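Local coordinates for cytoplasmic protein (Cryptococcus neoformans var. grubii serotype A, PDB 7LPO) that probably hydrolyses steryl beta-glucosides, as a sterylglucosidase of glycoside hydrolase family 5, at residues 165-168 with 169-172; 231-234 with 235-239. All blocks are in the same frame, centred on the assembly; numbering follows the deposited sequence.

Contact 1. Residues 165-168 with 169-172; sequences GIDP and YHLT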
loop_
_atom_site.group_PDB
_atom_site.type_symbol
_atom_site.label_atom_id
_atom_site.label_comp_id
_atom_site.label_asym_id
_atom_site.label_seq_id
_atom_site.Cartn_x
_atom_site.Cartn_y
_atom_site.Cartn_z
ATOM N N GLY A 165 9.517 -18.937 -17.209
ATOM C CA GLY A 165 9.407 -19.357 -18.590
ATOM C C GLY A 165 8.744 -18.355 -19.498
ATOM O O GLY A 165 8.176 -18.739 -20.518
ATOM N N ILE A 166 8.810 -17.075 -19.158
ATOM C CA ILE A 166 8.128 -16.013 -19.881
ATOM C C ILE A 166 9.188 -15.181 -20.581
ATOM O O ILE A 166 10.207 -14.835 -19.975
ATOM C CB ILE A 166 7.281 -15.145 -18.930
ATOM C CG1 ILE A 166 6.000 -15.880 -18.539
ATOM C CG2 ILE A 166 6.929 -13.819 -19.573
ATOM C CD1 ILE A 166 5.342 -15.342 -17.287
ATOM N N ASP A 167 8.962 -14.885 -21.860
ATOM C CA ASP A 167 9.826 -13.978 -22.605
ATOM C C ASP A 167 9.339 -12.552 -22.387
ATOM O O ASP A 167 8.282 -12.179 -22.930
ATOM C CB ASP A 167 9.821 -14.320 -24.085
ATOM C CG ASP A 167 10.974 -13.652 -24.850
ATOM O OD1 ASP A 167 11.443 -12.578 -24.395
ATOM O OD2 ASP A 167 11.413 -14.200 -25.896
ATOM N N PRO A 168 10.061 -11.721 -21.628
ATOM C CA PRO A 168 9.542 -10.371 -21.323
ATOM C C PRO A 168 9.214 -9.541 -22.555
ATOM O O PRO A 168 8.316 -8.690 -22.505
ATOM C CB PRO A 168 10.675 -9.726 -20.509
ATOM C CG PRO A 168 11.543 -10.887 -20.024
ATOM C CD PRO A 168 11.411 -11.958 -21.068
ATOM N N TYR A 169 9.911 -9.761 -23.665
ATOM C CA TYR A 169 9.704 -8.959 -24.861
ATOM C C TYR A 169 8.438 -9.318 -25.621
ATOM O O TYR A 169 8.093 -8.604 -26.568
ATOM C CB TYR A 169 10.930 -9.100 -25.752
ATOM C CG TYR A 169 12.148 -8.654 -24.990
ATOM C CD1 TYR A 169 12.315 -7.318 -24.653
ATOM C CD2 TYR A 169 13.098 -9.560 -24.561
ATOM C CE1 TYR A 169 13.409 -6.892 -23.931
ATOM C CE2 TYR A 169 14.206 -9.141 -23.847
ATOM C CZ TYR A 169 14.352 -7.805 -23.534
ATOM O OH TYR A 169 15.443 -7.368 -22.819
ATOM N N HIS A 170 7.721 -10.364 -25.212
ATOM C CA HIS A 170 6.483 -10.752 -25.873
ATOM C C HIS A 170 5.245 -10.401 -25.052
ATOM O O HIS A 170 4.127 -10.744 -25.454
ATOM C CB HIS A 170 6.520 -12.248 -26.192
ATOM C CG HIS A 170 7.599 -12.619 -27.161
ATOM N ND1 HIS A 170 7.942 -13.925 -27.435
ATOM C CD2 HIS A 170 8.428 -11.851 -27.908
ATOM C CE1 HIS A 170 8.931 -13.947 -28.309
ATOM N NE2 HIS A 170 9.242 -12.701 -28.615
ATOM N N LEU A 171 5.422 -9.714 -23.918
ATOM C CA LEU A 171 4.302 -9.378 -23.048
ATOM C C LEU A 171 3.298 -8.485 -23.760
ATOM O O LEU A 171 2.086 -8.705 -23.670
ATOM C CB LEU A 171 4.820 -8.685 -21.787
ATOM C CG LEU A 171 5.649 -9.549 -20.832
ATOM C CD1 LEU A 171 6.458 -8.712 -19.846
ATOM C CD2 LEU A 171 4.690 -10.497 -20.093
ATOM N N THR A 172 3.786 -7.483 -24.487
ATOM C CA THR A 172 2.905 -6.517 -25.132
ATOM C C THR A 172 2.181 -7.131 -26.325
ATOM O O THR A 172 0.972 -6.938 -26.492
ATOM C CB THR A 172 3.717 -5.295 -25.566
ATOM O OG1 THR A 172 4.251 -4.642 -24.406
ATOM C CG2 THR A 172 2.858 -4.322 -26.363
HETATM O O HOH W 1 6.620 -6.981 -24.176
#
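Asp167 meets Tyr169 and His170 with both its carboxylate and its backbone carbonyl. OD1 of Asp167 accepts from the backbone N of Tyr169 at 3.3 Å, the donor standing above the carboxylate plane, while the carbonyl O of Asp167 takes the N-H of His170 at 3.0 Å in a nearly straight bond (167° at the hydrogen). The first torsion of Asp167, -165°, sets CG opposite its own N and places the carboxylate beside the Tyr169 N-H and over the His170 ring. There OD2 rides 3.4 Å above one face of the His170 imidazole, toward its rim, with the two planes 33° apart; the CB of Asp167 adds an off-centre CH-pi contact to the same ring. Leu171 packs back on the chain: its CD1 lies 3.2 Å from the carbonyl O of Pro168, and CD2 of Leu171 meets CG2 of Ile166 at 4.0 Å. A water bridges that Pro168 O to the N of Thr172. Further out, Arg348 makes a salt bridge with OD2 of Asp167, Lys337 O accepts from ND1 of His170, and Glu66 bonds the Tyr169 hydroxyl. Because Asp167 is buried, Arg348 and the Tyr169 N-H would together be expected to stabilise its negative charge, and the bond from His170 ND1 to a backbone carbonyl helps fix the rotation of the imidazole beneath that carboxylate.

Contact 2. Residues 231-234 with 235-239; sequences NIQD and FLQDH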
loop_
_atom_site.group_PDB
_atom_site.type_symbol
_atom_site.label_atom_id
_atom_site.label_comp_id
_atom_site.label_asym_id
_atom_site.label_seq_id
_atom_site.Cartn_x
_atom_site.Cartn_y
_atom_site.Cartn_z
ATOM N N ASN A 231 9.846 -27.071 -6.795
ATOM C CA ASN A 231 8.744 -26.457 -7.525
ATOM C C ASN A 231 8.971 -24.945 -7.621
ATOM O O ASN A 231 9.518 -24.314 -6.715
ATOM C CB ASN A 231 7.403 -26.745 -6.856
ATOM C CG ASN A 231 6.211 -26.250 -7.703
ATOM O OD1 ASN A 231 5.797 -25.095 -7.615
ATOM N ND2 ASN A 231 5.678 -27.127 -8.526
ATOM N N ILE A 232 8.570 -24.364 -8.752
ATOM C CA ILE A 232 8.674 -22.916 -8.939
ATOM C C ILE A 232 8.085 -22.153 -7.754
ATOM O O ILE A 232 8.563 -21.063 -7.408
ATOM C CB ILE A 232 7.988 -22.521 -10.266
ATOM C CG1 ILE A 232 8.152 -21.036 -10.561
ATOM C CG2 ILE A 232 6.507 -22.885 -10.232
ATOM C CD1 ILE A 232 9.571 -20.561 -10.537
ATOM N N GLN A 233 7.072 -22.716 -7.095
ATOM C CA GLN A 233 6.484 -22.046 -5.935
ATOM C C GLN A 233 7.520 -21.828 -4.835
ATOM O O GLN A 233 7.610 -20.735 -4.260
ATOM C CB GLN A 233 5.295 -22.857 -5.402
ATOM C CG GLN A 233 4.710 -22.337 -4.102
ATOM C CD GLN A 233 3.688 -23.289 -3.487
ATOM O OE1 GLN A 233 3.058 -24.080 -4.192
ATOM N NE2 GLN A 233 3.522 -23.214 -2.163
ATOM N N ASP A 234 8.301 -22.866 -4.515
ATOM C CA ASP A 234 9.312 -22.739 -3.468
ATOM C C ASP A 234 10.475 -21.871 -3.929
ATOM O O ASP A 234 10.982 -21.040 -3.167
ATOM C CB ASP A 234 9.810 -24.124 -3.044
ATOM C CG ASP A 234 8.823 -24.844 -2.117
ATOM O OD1 ASP A 234 8.099 -24.158 -1.358
ATOM O OD2 ASP A 234 8.757 -26.094 -2.156
ATOM N N PHE A 235 10.914 -22.052 -5.172
ATOM C CA PHE A 235 11.973 -21.213 -5.718
ATOM C C PHE A 235 11.630 -19.733 -5.553
ATOM O O PHE A 235 12.402 -18.969 -4.965
ATOM C CB PHE A 235 12.191 -21.591 -7.188
ATOM C CG PHE A 235 13.348 -20.896 -7.842
ATOM C CD1 PHE A 235 13.178 -19.664 -8.453
ATOM C CD2 PHE A 235 14.598 -21.483 -7.870
ATOM C CE1 PHE A 235 14.243 -19.026 -9.065
ATOM C CE2 PHE A 235 15.665 -20.848 -8.473
ATOM C CZ PHE A 235 15.489 -19.626 -9.073
ATOM N N LEU A 236 10.453 -19.315 -6.028
ATOM C CA LEU A 236 10.095 -17.900 -5.948
ATOM C C LEU A 236 9.912 -17.450 -4.501
ATOM O O LEU A 236 10.444 -16.409 -4.102
ATOM C CB LEU A 236 8.826 -17.621 -6.757
ATOM C CG LEU A 236 8.945 -17.818 -8.270
ATOM C CD1 LEU A 236 7.607 -17.632 -9.004
ATOM C CD2 LEU A 236 9.998 -16.882 -8.846
ATOM N N GLN A 237 9.165 -18.212 -3.693
ATOM C CA GLN A 237 8.917 -17.772 -2.321
ATOM C C GLN A 237 10.208 -17.747 -1.509
ATOM O O GLN A 237 10.443 -16.810 -0.738
ATOM C CB GLN A 237 7.881 -18.673 -1.634
ATOM C CG GLN A 237 6.452 -18.489 -2.122
ATOM C CD GLN A 237 5.405 -18.964 -1.112
ATOM O OE1 GLN A 237 5.556 -18.787 0.103
ATOM N NE2 GLN A 237 4.325 -19.553 -1.619
ATOM N N ASP A 238 11.061 -18.766 -1.665
ATOM C CA ASP A 238 12.304 -18.815 -0.896
ATOM C C ASP A 238 13.233 -17.663 -1.259
ATOM O O ASP A 238 13.912 -17.107 -0.389
ATOM C CB ASP A 238 13.023 -20.151 -1.119
ATOM C CG ASP A 238 12.346 -21.313 -0.423
ATOM O OD1 ASP A 238 11.350 -21.098 0.296
ATOM O OD2 ASP A 238 12.804 -22.459 -0.605
ATOM N N HIS A 239 13.310 -17.302 -2.541
ATOM C CA HIS A 239 14.193 -16.195 -2.909
ATOM C C HIS A 239 13.644 -14.866 -2.392
ATOM O O HIS A 239 14.405 -14.005 -1.936
ATOM C CB HIS A 239 14.402 -16.156 -4.429
ATOM C CG HIS A 239 15.454 -17.107 -4.916
ATOM N ND1 HIS A 239 15.178 -18.418 -5.244
ATOM C CD2 HIS A 239 16.785 -16.944 -5.118
ATOM C CE1 HIS A 239 16.292 -19.019 -5.629
ATOM N NE2 HIS A 239 17.284 -18.150 -5.555
#
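With CG1 of Ile232 swung opposite the backbone N (chi1 -176°) and CD1 then folded round, the end of this side chain turns along the helix toward Leu236. Its CD1 comes to 3.6 Å from CG of Leu236, the two chains crossing at a slant, and reaches CD1 of Phe235 at a looser 4.3 Å. On another flank of the same turn, Gln233 and Gln237 run side by side in extended form, their amide planes only 19° apart, with CG of Gln233 3.8 Å from NE2 of Gln237. Neither amide bonds the other: Gln233 OE1 accepts from the N of Lys219, whereas Gln237 donates from NE2 to Phe215 O and accepts at OE1 from ND1 of His408. ND1 of His239 donates to the carbonyl O of Phe235 at 2.8 Å, and that oxygen also takes the N-H of His239, from the opposite face of its plane. The ND1 bond helps hold the imidazole, whose CE1 sits 3.4 Å above one face of the Phe235 ring. Asp234 and Asp238 bring like charges near each other, the OD1 atoms 4.8 Å apart, a cost probably eased by salt bridges to Lys219 and Lys230 respectively. The start of the helix is closed by Asn231, whose OD1 accepts from the N of Gln233 at 2.7 Å, while the carbonyl O of Asn231 receives Phe235 N at 3.1 Å. Such an N-cap followed by regular i to i+4 bonds is the classic opening of an alpha-helix, here helix 232-254, whose first turns pack through Ile232 and Leu236 on Phe214 of helix 206-221.

Overall arrangement
The two contacts illustrate two ways of ordering a short run of chain: contact 1 ties a short turn together through one buried aspartate, whereas contact 2 starts a long helix with a side-chain cap. They follow one another along the chain and lie on the same side of its centre, with their own centres 20 Å apart and nearest atoms about 7 Å apart, so they do not touch. Helix 206-221 is the common neighbour: Ile166 and Leu171 of contact 1 reach Ile211 and Ala207 near its start, and contact 2 meets its later residues. The centres lie 27 and 24 Å from that of the chain.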